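2-keto-3-deoxygluconate kinase (Thermotoga maritima, PDB 2AFB) probably phosphorylates 2-keto-3-deoxygluconate at the expense of ATP, as a sugar kinase of the pfkB family with a ribokinase-like fold. Local coordinates at residues 22-27 / 40-45; 28-33 / 104-109; 62-67 / 130-135; 175-180 / 211-216. All blocks are in the same frame, centred on the assembly; numbering follows the deposited sequence.

Contact 1: 22-27 / 40-45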
loop_
_atom_site.group_PDB
_atom_site.type_symbol
_atom_site.label_atom_id
_atom_site.label_comp_id
_atom_site.label_asym_id
_atom_site.label_seq_id
_atom_site.Cartn_x
_atom_site.Cartn_y
_atom_site.Cartn_z
HETATM N N MSE A 22 -12.533 20.705 -3.634
HETATM C CA MSE A 22 -11.268 20.717 -2.961
HETATM C C MSE A 22 -10.583 19.396 -3.115
HETATM O O MSE A 22 -11.239 18.361 -3.241
HETATM C CB MSE A 22 -11.440 20.955 -1.472
HETATM C CG MSE A 22 -11.955 22.270 -1.183
HETATM SE SE MSE A 22 -12.357 22.489 0.695
HETATM C CE MSE A 22 -14.075 21.332 0.876
ATOM N N LEU A 23 -9.259 19.453 -3.047
ATOM C CA LEU A 23 -8.461 18.249 -2.808
ATOM C C LEU A 23 -8.678 17.735 -1.387
ATOM O O LEU A 23 -8.483 18.497 -0.443
ATOM C CB LEU A 23 -6.989 18.574 -2.973
ATOM C CG LEU A 23 -6.007 17.446 -2.526
ATOM C CD1 LEU A 23 -6.049 16.207 -3.370
ATOM C CD2 LEU A 23 -4.586 18.001 -2.515
ATOM N N ARG A 24 -9.035 16.454 -1.227
ATOM C CA ARG A 24 -9.196 15.870 0.088
ATOM C C ARG A 24 -8.062 14.874 0.399
ATOM O O ARG A 24 -7.779 13.968 -0.370
ATOM C CB ARG A 24 -10.508 15.175 0.219
ATOM C CG ARG A 24 -10.897 14.954 1.672
ATOM C CD ARG A 24 -12.122 14.062 1.775
ATOM N NE ARG A 24 -11.747 12.685 1.927
ATOM C CZ ARG A 24 -12.564 11.667 2.175
ATOM N NH1 ARG A 24 -13.882 11.810 2.279
ATOM N NH2 ARG A 24 -12.025 10.464 2.321
ATOM N N LEU A 25 -7.451 15.070 1.558
ATOM C CA LEU A 25 -6.286 14.298 1.964
ATOM C C LEU A 25 -6.649 13.614 3.257
ATOM O O LEU A 25 -6.906 14.283 4.243
ATOM C CB LEU A 25 -5.097 15.181 2.118
ATOM C CG LEU A 25 -4.522 15.909 0.873
ATOM C CD1 LEU A 25 -3.384 16.746 1.340
ATOM C CD2 LEU A 25 -4.062 14.976 -0.257
ATOM N N SER A 26 -6.746 12.284 3.244
ATOM C CA SER A 26 -7.130 11.547 4.453
ATOM C C SER A 26 -6.155 10.431 4.745
ATOM O O SER A 26 -5.768 9.734 3.811
ATOM C CB SER A 26 -8.560 10.996 4.372
ATOM O OG SER A 26 -8.731 10.306 3.144
ATOM N N PRO A 27 -5.703 10.291 6.038
ATOM C CA PRO A 27 -4.850 9.170 6.267
ATOM C C PRO A 27 -5.654 7.854 6.123
ATOM O O PRO A 27 -6.856 7.855 6.345
ATOM C CB PRO A 27 -4.379 9.373 7.710
ATOM C CG PRO A 27 -4.671 10.832 8.086
ATOM C CD PRO A 27 -5.882 11.119 7.263
ATOM N N ASP A 40 -4.533 9.230 1.392
ATOM C CA ASP A 40 -5.486 8.916 0.358
ATOM C C ASP A 40 -5.954 10.225 -0.227
ATOM O O ASP A 40 -6.139 11.179 0.494
ATOM C CB ASP A 40 -6.657 8.145 0.938
ATOM C CG ASP A 40 -6.233 6.772 1.464
ATOM O OD1 ASP A 40 -5.346 6.187 0.826
ATOM O OD2 ASP A 40 -6.781 6.260 2.456
ATOM N N VAL A 41 -6.103 10.228 -1.542
ATOM C CA VAL A 41 -6.417 11.391 -2.349
ATOM C C VAL A 41 -7.777 11.191 -2.986
ATOM O O VAL A 41 -8.071 10.141 -3.487
ATOM C CB VAL A 41 -5.405 11.577 -3.512
ATOM C CG1 VAL A 41 -5.914 12.570 -4.547
ATOM C CG2 VAL A 41 -4.070 12.060 -2.958
ATOM N N THR A 42 -8.598 12.218 -2.894
ATOM C CA THR A 42 -9.819 12.340 -3.661
ATOM C C THR A 42 -10.197 13.803 -3.797
ATOM O O THR A 42 -9.488 14.697 -3.317
ATOM C CB THR A 42 -10.986 11.465 -3.110
ATOM O OG1 THR A 42 -11.993 11.345 -4.135
ATOM C CG2 THR A 42 -11.601 12.053 -1.814
ATOM N N TYR A 43 -11.279 14.084 -4.510
ATOM C CA TYR A 43 -11.670 15.460 -4.743
ATOM C C TYR A 43 -13.145 15.572 -4.392
ATOM O O TYR A 43 -13.935 14.732 -4.798
ATOM C CB TYR A 43 -11.354 15.886 -6.203
ATOM C CG TYR A 43 -9.868 15.850 -6.483
ATOM C CD1 TYR A 43 -9.256 14.691 -6.909
ATOM C CD2 TYR A 43 -9.069 16.983 -6.300
ATOM C CE1 TYR A 43 -7.886 14.644 -7.096
ATOM C CE2 TYR A 43 -7.732 16.949 -6.504
ATOM C CZ TYR A 43 -7.130 15.779 -6.876
ATOM O OH TYR A 43 -5.771 15.761 -7.081
ATOM N N GLY A 44 -13.531 16.591 -3.637
ATOM C CA GLY A 44 -14.965 16.818 -3.430
ATOM C C GLY A 44 -15.361 18.146 -2.867
ATOM O O GLY A 44 -14.519 18.987 -2.629
ATOM N N GLY A 45 -16.640 18.293 -2.579
ATOM C CA GLY A 45 -17.217 19.578 -2.114
ATOM C C GLY A 45 -18.725 19.453 -2.242
ATOM O O GLY A 45 -19.195 18.753 -3.117
HETATM O O HOH W 1 -9.099 11.558 0.839
HETATM O O HOH W 2 -8.599 7.713 3.876
#

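Contact 2: 28-33 / 104-109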
loop_
_atom_site.group_PDB
_atom_site.type_symbol
_atom_site.label_atom_id
_atom_site.label_comp_id
_atom_site.label_asym_id
_atom_site.label_seq_id
_atom_site.Cartn_x
_atom_site.Cartn_y
_atom_site.Cartn_z
ATOM N N PRO A 28 -4.982 6.762 5.780
ATOM C CA PRO A 28 -5.633 5.457 5.724
ATOM C C PRO A 28 -5.840 4.819 7.092
ATOM O O PRO A 28 -5.099 5.111 8.065
ATOM C CB PRO A 28 -4.665 4.602 4.865
ATOM C CG PRO A 28 -3.247 5.251 5.135
ATOM C CD PRO A 28 -3.529 6.710 5.442
ATOM N N ASP A 29 -6.872 3.986 7.189
ATOM C CA ASP A 29 -6.993 3.035 8.309
ATOM C C ASP A 29 -7.162 3.683 9.689
ATOM O O ASP A 29 -6.710 3.139 10.729
ATOM C CB ASP A 29 -5.771 2.130 8.338
ATOM C CG ASP A 29 -5.599 1.339 7.056
ATOM O OD1 ASP A 29 -6.635 0.825 6.512
ATOM O OD2 ASP A 29 -4.421 1.207 6.613
ATOM N N HIS A 30 -7.877 4.791 9.723
ATOM C CA HIS A 30 -8.167 5.487 10.958
ATOM C C HIS A 30 -6.919 6.070 11.638
ATOM O O HIS A 30 -6.990 6.477 12.761
ATOM C CB HIS A 30 -8.920 4.590 11.934
ATOM C CG HIS A 30 -10.302 4.244 11.498
ATOM N ND1 HIS A 30 -11.241 5.210 11.189
ATOM C CD2 HIS A 30 -10.922 3.047 11.353
ATOM C CE1 HIS A 30 -12.374 4.620 10.849
ATOM N NE2 HIS A 30 -12.213 3.312 10.945
ATOM N N LYS A 31 -5.817 6.171 10.905
ATOM C CA LYS A 31 -4.660 6.933 11.307
ATOM C C LYS A 31 -4.961 8.412 11.417
ATOM O O LYS A 31 -5.820 8.970 10.732
ATOM C CB LYS A 31 -3.457 6.677 10.386
ATOM C CG LYS A 31 -2.795 5.258 10.516
ATOM C CD LYS A 31 -1.652 5.001 9.385
ATOM C CE LYS A 31 -0.176 4.728 9.925
ATOM N NZ LYS A 31 1.074 5.039 8.942
ATOM N N ARG A 32 -4.285 9.031 12.388
ATOM C CA ARG A 32 -4.302 10.455 12.548
ATOM C C ARG A 32 -3.208 11.086 11.676
ATOM O O ARG A 32 -2.276 10.452 11.259
ATOM C CB ARG A 32 -4.136 10.839 14.033
ATOM C CG ARG A 32 -5.185 10.224 14.904
ATOM C CD ARG A 32 -5.446 10.952 16.215
ATOM N NE ARG A 32 -6.026 12.241 15.954
ATOM C CZ ARG A 32 -6.350 13.128 16.900
ATOM N NH1 ARG A 32 -6.129 12.895 18.189
ATOM N NH2 ARG A 32 -6.851 14.285 16.529
ATOM N N ILE A 33 -3.387 12.347 11.375
ATOM C CA ILE A 33 -2.451 13.078 10.541
ATOM C C ILE A 33 -1.034 12.956 11.055
ATOM O O ILE A 33 -0.112 12.699 10.287
ATOM C CB ILE A 33 -2.883 14.565 10.390
ATOM C CG1 ILE A 33 -4.185 14.618 9.570
ATOM C CG2 ILE A 33 -1.754 15.382 9.742
ATOM C CD1 ILE A 33 -5.160 15.902 9.771
ATOM N N ILE A 104 -10.581 10.351 9.594
ATOM C CA ILE A 104 -11.828 9.620 9.752
ATOM C C ILE A 104 -11.859 8.967 11.148
ATOM O O ILE A 104 -10.973 8.139 11.510
ATOM C CB ILE A 104 -12.000 8.565 8.653
ATOM C CG1 ILE A 104 -12.015 9.279 7.297
ATOM C CG2 ILE A 104 -13.270 7.757 8.879
ATOM C CD1 ILE A 104 -11.966 8.340 6.139
ATOM N N GLY A 105 -12.871 9.350 11.918
ATOM C CA GLY A 105 -12.916 8.954 13.319
ATOM C C GLY A 105 -13.480 7.530 13.514
ATOM O O GLY A 105 -13.854 6.831 12.582
ATOM N N ALA A 106 -13.576 7.146 14.758
ATOM C CA ALA A 106 -14.075 5.864 15.106
ATOM C C ALA A 106 -14.552 5.959 16.507
ATOM O O ALA A 106 -13.890 6.568 17.378
ATOM C CB ALA A 106 -12.965 4.806 14.976
ATOM N N SER A 107 -15.707 5.337 16.718
ATOM C CA SER A 107 -16.275 5.176 18.006
ATOM C C SER A 107 -16.298 6.580 18.694
ATOM O O SER A 107 -16.803 7.520 18.108
ATOM C CB SER A 107 -15.537 4.073 18.774
ATOM O OG SER A 107 -16.251 3.738 19.981
ATOM N N GLN A 108 -15.738 6.730 19.896
ATOM C CA GLN A 108 -15.812 8.037 20.608
ATOM C C GLN A 108 -14.912 9.131 20.051
ATOM O O GLN A 108 -14.978 10.274 20.528
ATOM C CB GLN A 108 -15.524 7.844 22.093
ATOM C CG GLN A 108 -16.672 7.176 22.846
ATOM C CD GLN A 108 -16.792 5.678 22.631
ATOM O OE1 GLN A 108 -15.821 4.999 22.309
ATOM N NE2 GLN A 108 -17.988 5.148 22.870
ATOM N N ARG A 109 -14.025 8.778 19.099
ATOM C CA ARG A 109 -13.157 9.772 18.464
ATOM C C ARG A 109 -13.801 10.340 17.203
ATOM O O ARG A 109 -13.886 9.658 16.205
ATOM C CB ARG A 109 -11.758 9.222 18.160
ATOM C CG ARG A 109 -10.805 10.347 17.626
ATOM C CD ARG A 109 -9.341 9.968 17.628
ATOM N NE ARG A 109 -9.041 8.781 16.809
ATOM C CZ ARG A 109 -8.877 8.760 15.490
ATOM N NH1 ARG A 109 -8.960 9.861 14.763
ATOM N NH2 ARG A 109 -8.575 7.623 14.896
HETATM O O HOH W 3 -8.482 9.207 11.992
HETATM O O HOH W 4 -8.104 8.788 8.977
#

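Contact 3: 62-67 / 130-135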
loop_
_atom_site.group_PDB
_atom_site.type_symbol
_atom_site.label_atom_id
_atom_site.label_comp_id
_atom_site.label_asym_id
_atom_site.label_seq_id
_atom_site.Cartn_x
_atom_site.Cartn_y
_atom_site.Cartn_z
ATOM N N TYR A 62 -23.818 19.559 -14.779
ATOM C CA TYR A 62 -22.635 20.418 -14.972
ATOM C C TYR A 62 -22.281 21.003 -13.631
ATOM O O TYR A 62 -23.158 21.454 -12.897
ATOM C CB TYR A 62 -22.908 21.565 -15.926
ATOM C CG TYR A 62 -23.277 21.159 -17.313
ATOM C CD1 TYR A 62 -24.521 20.628 -17.595
ATOM C CD2 TYR A 62 -22.385 21.352 -18.374
ATOM C CE1 TYR A 62 -24.861 20.253 -18.906
ATOM C CE2 TYR A 62 -22.726 21.002 -19.682
ATOM C CZ TYR A 62 -23.968 20.452 -19.929
ATOM O OH TYR A 62 -24.313 20.102 -21.220
ATOM N N PHE A 63 -20.996 21.016 -13.322
ATOM C CA PHE A 63 -20.535 21.667 -12.114
ATOM C C PHE A 63 -19.796 22.933 -12.519
ATOM O O PHE A 63 -18.897 22.905 -13.360
ATOM C CB PHE A 63 -19.596 20.756 -11.337
ATOM C CG PHE A 63 -19.036 21.372 -10.093
ATOM C CD1 PHE A 63 -19.878 21.809 -9.109
ATOM C CD2 PHE A 63 -17.654 21.454 -9.881
ATOM C CE1 PHE A 63 -19.393 22.361 -7.947
ATOM C CE2 PHE A 63 -17.162 21.983 -8.725
ATOM C CZ PHE A 63 -18.042 22.436 -7.733
ATOM N N VAL A 64 -20.179 24.038 -11.895
ATOM C CA VAL A 64 -19.592 25.319 -12.195
ATOM C C VAL A 64 -18.660 25.716 -11.048
ATOM O O VAL A 64 -19.070 25.740 -9.905
ATOM C CB VAL A 64 -20.674 26.374 -12.357
ATOM C CG1 VAL A 64 -20.038 27.745 -12.700
ATOM C CG2 VAL A 64 -21.661 25.916 -13.391
ATOM N N THR A 65 -17.422 26.043 -11.380
ATOM C CA THR A 65 -16.431 26.442 -10.398
ATOM C C THR A 65 -15.243 27.093 -11.127
ATOM O O THR A 65 -15.303 27.346 -12.331
ATOM C CB THR A 65 -15.969 25.258 -9.495
ATOM O OG1 THR A 65 -15.371 25.782 -8.315
ATOM C CG2 THR A 65 -14.960 24.319 -10.179
ATOM N N LYS A 66 -14.205 27.418 -10.359
ATOM C CA LYS A 66 -12.921 27.870 -10.875
ATOM C C LYS A 66 -11.859 26.975 -10.245
ATOM O O LYS A 66 -11.914 26.661 -9.037
ATOM C CB LYS A 66 -12.671 29.381 -10.543
ATOM C CG LYS A 66 -11.557 29.981 -11.338
ATOM C CD LYS A 66 -11.306 31.409 -10.994
ATOM C CE LYS A 66 -10.422 32.115 -12.059
ATOM N NZ LYS A 66 -10.196 33.583 -11.698
ATOM N N LEU A 67 -10.937 26.508 -11.085
ATOM C CA LEU A 67 -9.781 25.753 -10.643
ATOM C C LEU A 67 -8.528 26.311 -11.255
ATOM O O LEU A 67 -8.588 26.852 -12.361
ATOM C CB LEU A 67 -9.904 24.291 -11.078
ATOM C CG LEU A 67 -11.046 23.553 -10.381
ATOM C CD1 LEU A 67 -11.290 22.229 -11.015
ATOM C CD2 LEU A 67 -10.716 23.398 -8.907
ATOM N N PHE A 130 -17.850 33.948 -15.084
ATOM C CA PHE A 130 -19.022 33.091 -15.329
ATOM C C PHE A 130 -20.108 33.780 -16.148
ATOM O O PHE A 130 -20.560 34.870 -15.790
ATOM C CB PHE A 130 -19.660 32.649 -13.995
ATOM C CG PHE A 130 -18.697 32.041 -13.063
ATOM C CD1 PHE A 130 -18.195 30.746 -13.306
ATOM C CD2 PHE A 130 -18.244 32.739 -11.952
ATOM C CE1 PHE A 130 -17.256 30.160 -12.443
ATOM C CE2 PHE A 130 -17.299 32.167 -11.084
ATOM C CZ PHE A 130 -16.795 30.865 -11.338
ATOM N N ASP A 131 -20.537 33.094 -17.210
ATOM C CA ASP A 131 -21.529 33.570 -18.156
ATOM C C ASP A 131 -22.804 32.824 -17.859
ATOM O O ASP A 131 -23.013 31.719 -18.361
ATOM C CB ASP A 131 -21.064 33.286 -19.589
ATOM C CG ASP A 131 -21.946 33.937 -20.628
ATOM O OD1 ASP A 131 -23.053 34.408 -20.280
ATOM O OD2 ASP A 131 -21.519 33.977 -21.806
ATOM N N TRP A 132 -23.633 33.420 -17.009
ATOM C CA TRP A 132 -24.753 32.704 -16.429
ATOM C C TRP A 132 -25.834 32.451 -17.436
ATOM O O TRP A 132 -26.509 31.427 -17.373
ATOM C CB TRP A 132 -25.298 33.419 -15.188
ATOM C CG TRP A 132 -24.329 33.287 -14.039
ATOM C CD1 TRP A 132 -23.565 34.278 -13.488
ATOM C CD2 TRP A 132 -23.990 32.088 -13.339
ATOM N NE1 TRP A 132 -22.783 33.764 -12.479
ATOM C CE2 TRP A 132 -23.017 32.419 -12.385
ATOM C CE3 TRP A 132 -24.420 30.750 -13.428
ATOM C CZ2 TRP A 132 -22.502 31.482 -11.492
ATOM C CZ3 TRP A 132 -23.890 29.827 -12.566
ATOM C CH2 TRP A 132 -22.945 30.193 -11.605
ATOM N N GLU A 133 -25.956 33.358 -18.400
ATOM C CA GLU A 133 -26.858 33.180 -19.515
ATOM C C GLU A 133 -26.513 31.968 -20.353
ATOM O O GLU A 133 -27.400 31.355 -20.901
ATOM C CB GLU A 133 -26.848 34.433 -20.430
ATOM C CG GLU A 133 -27.442 35.680 -19.795
ATOM C CD GLU A 133 -28.969 35.594 -19.640
ATOM O OE1 GLU A 133 -29.576 34.669 -20.236
ATOM O OE2 GLU A 133 -29.548 36.446 -18.922
ATOM N N LYS A 134 -25.223 31.669 -20.520
ATOM C CA LYS A 134 -24.766 30.495 -21.302
ATOM C C LYS A 134 -24.911 29.213 -20.456
ATOM O O LYS A 134 -25.509 28.212 -20.873
ATOM C CB LYS A 134 -23.311 30.723 -21.767
ATOM C CG LYS A 134 -22.643 29.595 -22.560
ATOM N N ILE A 135 -24.390 29.287 -19.238
ATOM C CA ILE A 135 -24.448 28.213 -18.275
ATOM C C ILE A 135 -25.880 27.677 -18.083
ATOM O O ILE A 135 -26.101 26.461 -18.143
ATOM C CB ILE A 135 -23.859 28.666 -16.902
ATOM C CG1 ILE A 135 -22.350 28.856 -16.985
ATOM C CG2 ILE A 135 -24.174 27.650 -15.762
ATOM C CD1 ILE A 135 -21.775 29.707 -15.814
#

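Contact 4: 175-180 / 211-216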
loop_
_atom_site.group_PDB
_atom_site.type_symbol
_atom_site.label_atom_id
_atom_site.label_comp_id
_atom_site.label_asym_id
_atom_site.label_seq_id
_atom_site.Cartn_x
_atom_site.Cartn_y
_atom_site.Cartn_z
ATOM N N CYS A 175 -31.493 25.056 -2.638
ATOM C CA CYS A 175 -30.434 25.463 -1.732
ATOM C C CYS A 175 -30.352 24.483 -0.557
ATOM O O CYS A 175 -31.347 24.239 0.104
ATOM C CB CYS A 175 -30.723 26.859 -1.185
ATOM S SG CYS A 175 -29.520 27.508 0.018
ATOM N N ASP A 176 -29.177 23.937 -0.315
ATOM C CA ASP A 176 -28.866 23.275 0.958
ATOM C C ASP A 176 -28.180 24.305 1.879
ATOM O O ASP A 176 -27.099 24.764 1.582
ATOM C CB ASP A 176 -27.934 22.061 0.719
ATOM C CG ASP A 176 -27.647 21.235 2.002
ATOM O OD1 ASP A 176 -27.815 21.762 3.149
ATOM O OD2 ASP A 176 -27.233 20.047 1.839
ATOM N N LEU A 177 -28.819 24.645 2.995
ATOM C CA LEU A 177 -28.372 25.728 3.826
ATOM C C LEU A 177 -26.958 25.520 4.359
ATOM O O LEU A 177 -26.200 26.479 4.438
ATOM C CB LEU A 177 -29.337 25.974 4.988
ATOM C CG LEU A 177 -30.766 26.418 4.689
ATOM C CD1 LEU A 177 -31.478 26.583 6.049
ATOM C CD2 LEU A 177 -30.793 27.721 3.934
ATOM N N ASN A 178 -26.592 24.296 4.703
ATOM C CA ASN A 178 -25.206 23.999 5.092
ATOM C C ASN A 178 -24.514 25.067 5.959
ATOM O O ASN A 178 -23.454 25.593 5.577
ATOM C CB ASN A 178 -24.352 23.796 3.825
ATOM C CG ASN A 178 -24.202 22.349 3.433
ATOM O OD1 ASN A 178 -24.252 21.436 4.269
ATOM N ND2 ASN A 178 -24.007 22.130 2.147
ATOM N N TYR A 179 -25.111 25.414 7.092
ATOM C CA TYR A 179 -24.486 26.370 8.001
ATOM C C TYR A 179 -23.190 25.787 8.560
ATOM O O TYR A 179 -23.175 24.674 9.067
ATOM C CB TYR A 179 -25.372 26.787 9.185
ATOM C CG TYR A 179 -24.669 27.782 10.104
ATOM C CD1 TYR A 179 -24.378 29.075 9.676
ATOM C CD2 TYR A 179 -24.231 27.410 11.381
ATOM C CE1 TYR A 179 -23.713 29.987 10.508
ATOM C CE2 TYR A 179 -23.547 28.304 12.201
ATOM C CZ TYR A 179 -23.285 29.586 11.763
ATOM O OH TYR A 179 -22.619 30.467 12.600
ATOM N N ARG A 180 -22.124 26.573 8.456
ATOM C CA ARG A 180 -20.831 26.282 9.089
ATOM C C ARG A 180 -20.377 27.494 9.896
ATOM O O ARG A 180 -20.122 28.571 9.354
ATOM C CB ARG A 180 -19.808 25.972 8.023
ATOM C CG ARG A 180 -20.213 24.801 7.115
ATOM C CD ARG A 180 -20.276 23.483 7.888
ATOM N NE ARG A 180 -20.407 22.336 7.006
ATOM C CZ ARG A 180 -21.557 21.811 6.599
ATOM N NH1 ARG A 180 -22.727 22.300 6.992
ATOM N NH2 ARG A 180 -21.533 20.793 5.770
ATOM N N GLU A 211 -32.494 26.865 12.384
ATOM C CA GLU A 211 -32.402 27.786 13.529
ATOM C C GLU A 211 -31.395 28.871 13.181
ATOM O O GLU A 211 -31.700 30.039 13.299
ATOM C CB GLU A 211 -31.999 27.080 14.828
ATOM N N LYS A 212 -30.216 28.489 12.713
ATOM C CA LYS A 212 -29.115 29.434 12.534
ATOM C C LYS A 212 -29.314 30.369 11.361
ATOM O O LYS A 212 -29.159 31.576 11.501
ATOM C CB LYS A 212 -27.777 28.720 12.330
ATOM C CG LYS A 212 -27.191 28.040 13.574
ATOM C CD LYS A 212 -26.850 29.037 14.683
ATOM C CE LYS A 212 -25.943 28.408 15.774
ATOM N NZ LYS A 212 -26.198 29.072 17.091
ATOM N N VAL A 213 -29.604 29.810 10.195
ATOM C CA VAL A 213 -29.630 30.616 8.983
ATOM C C VAL A 213 -30.958 31.328 8.786
ATOM O O VAL A 213 -31.001 32.383 8.190
ATOM C CB VAL A 213 -29.327 29.771 7.733
ATOM C CG1 VAL A 213 -29.396 30.635 6.468
ATOM C CG2 VAL A 213 -27.965 29.133 7.862
ATOM N N LEU A 214 -32.046 30.722 9.232
ATOM C CA LEU A 214 -33.348 31.283 9.005
ATOM C C LEU A 214 -33.943 31.868 10.274
ATOM O O LEU A 214 -34.935 32.582 10.206
ATOM C CB LEU A 214 -34.289 30.240 8.397
ATOM C CG LEU A 214 -33.969 29.724 6.989
ATOM C CD1 LEU A 214 -35.157 28.894 6.475
ATOM C CD2 LEU A 214 -33.636 30.834 5.999
ATOM N N GLY A 215 -33.338 31.575 11.423
ATOM C CA GLY A 215 -33.875 32.032 12.703
ATOM C C GLY A 215 -35.202 31.398 13.080
ATOM O O GLY A 215 -35.970 31.979 13.832
ATOM N N ILE A 216 -35.482 30.209 12.580
ATOM C CA ILE A 216 -36.723 29.551 12.929
ATOM C C ILE A 216 -36.457 28.300 13.750
ATOM O O ILE A 216 -35.535 27.538 13.455
ATOM C CB ILE A 216 -37.529 29.186 11.688
ATOM C CG1 ILE A 216 -37.948 30.467 10.953
ATOM C CG2 ILE A 216 -38.763 28.372 12.096
ATOM C CD1 ILE A 216 -38.640 30.243 9.597
#

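Contact 1: 22-27 / 40-45
M22, a selenomethionine, opens the antiparallel ladder with G44. M22 N bonds to G44 O at 2.8 Å, and G44 N bonds back to M22 O. L23 and Y43 form the next, non-hydrogen-bonded pair. L23 CD1 meets the tyrosine ring obliquely, 3.6 Å from Y43 CE2, and also touches V41 CG1. An alanine in place of Y43 would probably leave a gap beside L23 CD1 and deprive helix 71-82 of the ring that packs on it. R24 exchanges two backbone bonds with T42. Its side chain runs beside that of T42, pointing the same way. T42 OG1 is anti to its backbone N (chi1 -163°), which leaves T42 CG2 over one guanidinium face toward the rim, 3.8 Å from R24 NE. Salt bridges to D328 and D286 hold R24 NH1. L25 CD2 rests against V41 CG2 at 4.0 Å. S26 and D40 close the ladder with two more backbone bonds. One water ties three residues together: it accepts from R24 NE (3.1 Å), donates to D40 O and bonds S26 OG. The hairpin belongs to the small four-stranded sheet that forms a lid in this family. Strand 22-26 is inner, bonded on its far side to strand 99-103. Y43 packs on helix 71-82. At D40 the sheet runs on into a strand of the second subunit.

Contact 2: 28-33 / 104-109
The H30 ring carries A106 CB over the centre of one face. This is a CH-pi contact, 4.2 Å from A106 CB to the H30 centroid. At the ring edge, H30 ND1 donates to I104 O at 3.0 Å, almost straight at 171°. The acceptor lies in the ring plane, but the donor sits above the plane of the I104 carbonyl. I104 CG2 also meets the ring, 3.8 Å from H30 CE1. The R109 guanidinium has R32 CG over one face, toward the rim, 3.8 Å from R109 NH1. At its edge R109 NH2 makes a weak bond to H30 O at 2.9 Å. R109 NH1 donates a hydrogen bond to a water within bonding reach of K31 O and I104 O. The R32 and R109 guanidinium planes are 17° apart, and R109 CD lies over one face of the R32 group. These like charges are probably eased by other partners. R32 NH2 forms salt bridges with E103 and with E336 of the third subunit, R32 NH1 bonds V331 O of that subunit, and R109 NH2 bonds T324 O there. Type I' (P28 to K31) and type II' (A106 to R109) turns shape the loops. The contact puts R32 and R109 at the interface with the third subunit. It joins two loops of the lid sheet, one between strands 22-26 and 38-44, the other between strands 99-103 and 112-116.

Contact 3: 62-67 / 130-135
V64 meets F130, W132 and I135 where the short helix 132-135 and the residues leading into it pack on the central sheet of the ribokinase-like alpha/beta fold. The V64 and F130 side chains slide past each other in opposite directions. V64 CG1 lies anti to the backbone N (chi1 -179°), which puts it 3.6 Å from F130 CD1, oblique to the ring. V64 and I135 instead reach toward each other tip to tip, with V64 CG2 3.9 Å from I135 CG2. W132 also reaches the valine, its CH2 4.0 Å from V64 CG1. One face of the indole is lined near its rim by F130 CB and I135 CD1, so these three residues support one another. An alanine in place of F130 would probably open a gap beside V64 CG1 and remove one of the two aromatic partners of F18, though its CB would still lie on W132. No hydrogen bond crosses between the segments; the contact is largely apolar. Strand 60-67 lies between strands 90-92 and 14-18 in the sheet. F18 of strand 14-18 meets the rings of F130 and W132 edge-to-face, and helix 155-169 packs on the same two aromatics. K66 NZ adds a salt bridge to D129, just before F130. The F130 ring turns its edge to the strand backbone, where F130 CE1 comes within 3.4 Å of T65 O.

Contact 4: 175-180 / 211-216
Y179 has CG anti to its backbone N (chi1 180°), which puts Y179 CG on the side of helix 207-214. K212 has CG beside its own backbone N, anti to the carbonyl carbon (chi1 -72°). This sets K212 CG by the CD2-CE2 side of the tyrosine ring, 3.7 Å from Y179 CD2. K212 CB lies over one face of the Y179 ring, offset toward the rim. The CH-pi distance from K212 CB to the centroid of the Y179 ring is 4.0 Å. The lysine chain then bends at chi2 while its end leads away. V213 is shared by two partners. V213 CG2 touches Y179 CB at 3.7 Å, and V213 CG1 lies 4.1 Å from L177 CD2. The other branch of the leucine, L177 CD1, meets L214 CG at 4.1 Å. L177 and L214 cross at about a right angle. No hydrogen bond links the two segments, so apolar branches and the tyrosine face carry the contact. The turn itself is held by polar groups. R180 NH1 donates to Y179 O at 3.2 Å, nearly straight, and Y179 N bonds D209 OD1 of the helix. Segment 175-180 runs on from strand 172-176 at the C-terminal end of the strands, where this family generally binds its substrates. M193 of helix 186-196 packs on both L177 and V213. L214 rests on L203 of strand 202-205, and V240 and Y244 of helix 230-244 also touch L214.

Contacts 1 and 2 adjoin in the small lid sheet and its loops. D40 OD2 lies 3.6 Å from P28 CA, and their centres are 15 Å apart. Both also meet other subunits: contact 1 the second, contact 2 chiefly the third. A nickel ion lies about 5 Å from the side chain of T42. In contact 2, D29 binds calcium together with D29 of the third and fourth subunits. Contacts 3 and 4 belong to the large sheet, with centres 25 Å apart. Contact 1 comes within about 6 Å of contact 3 and about 7 Å of contact 4, nearest atoms. The pocket between lid and large sheet is probably the active site, as in related sugar kinases.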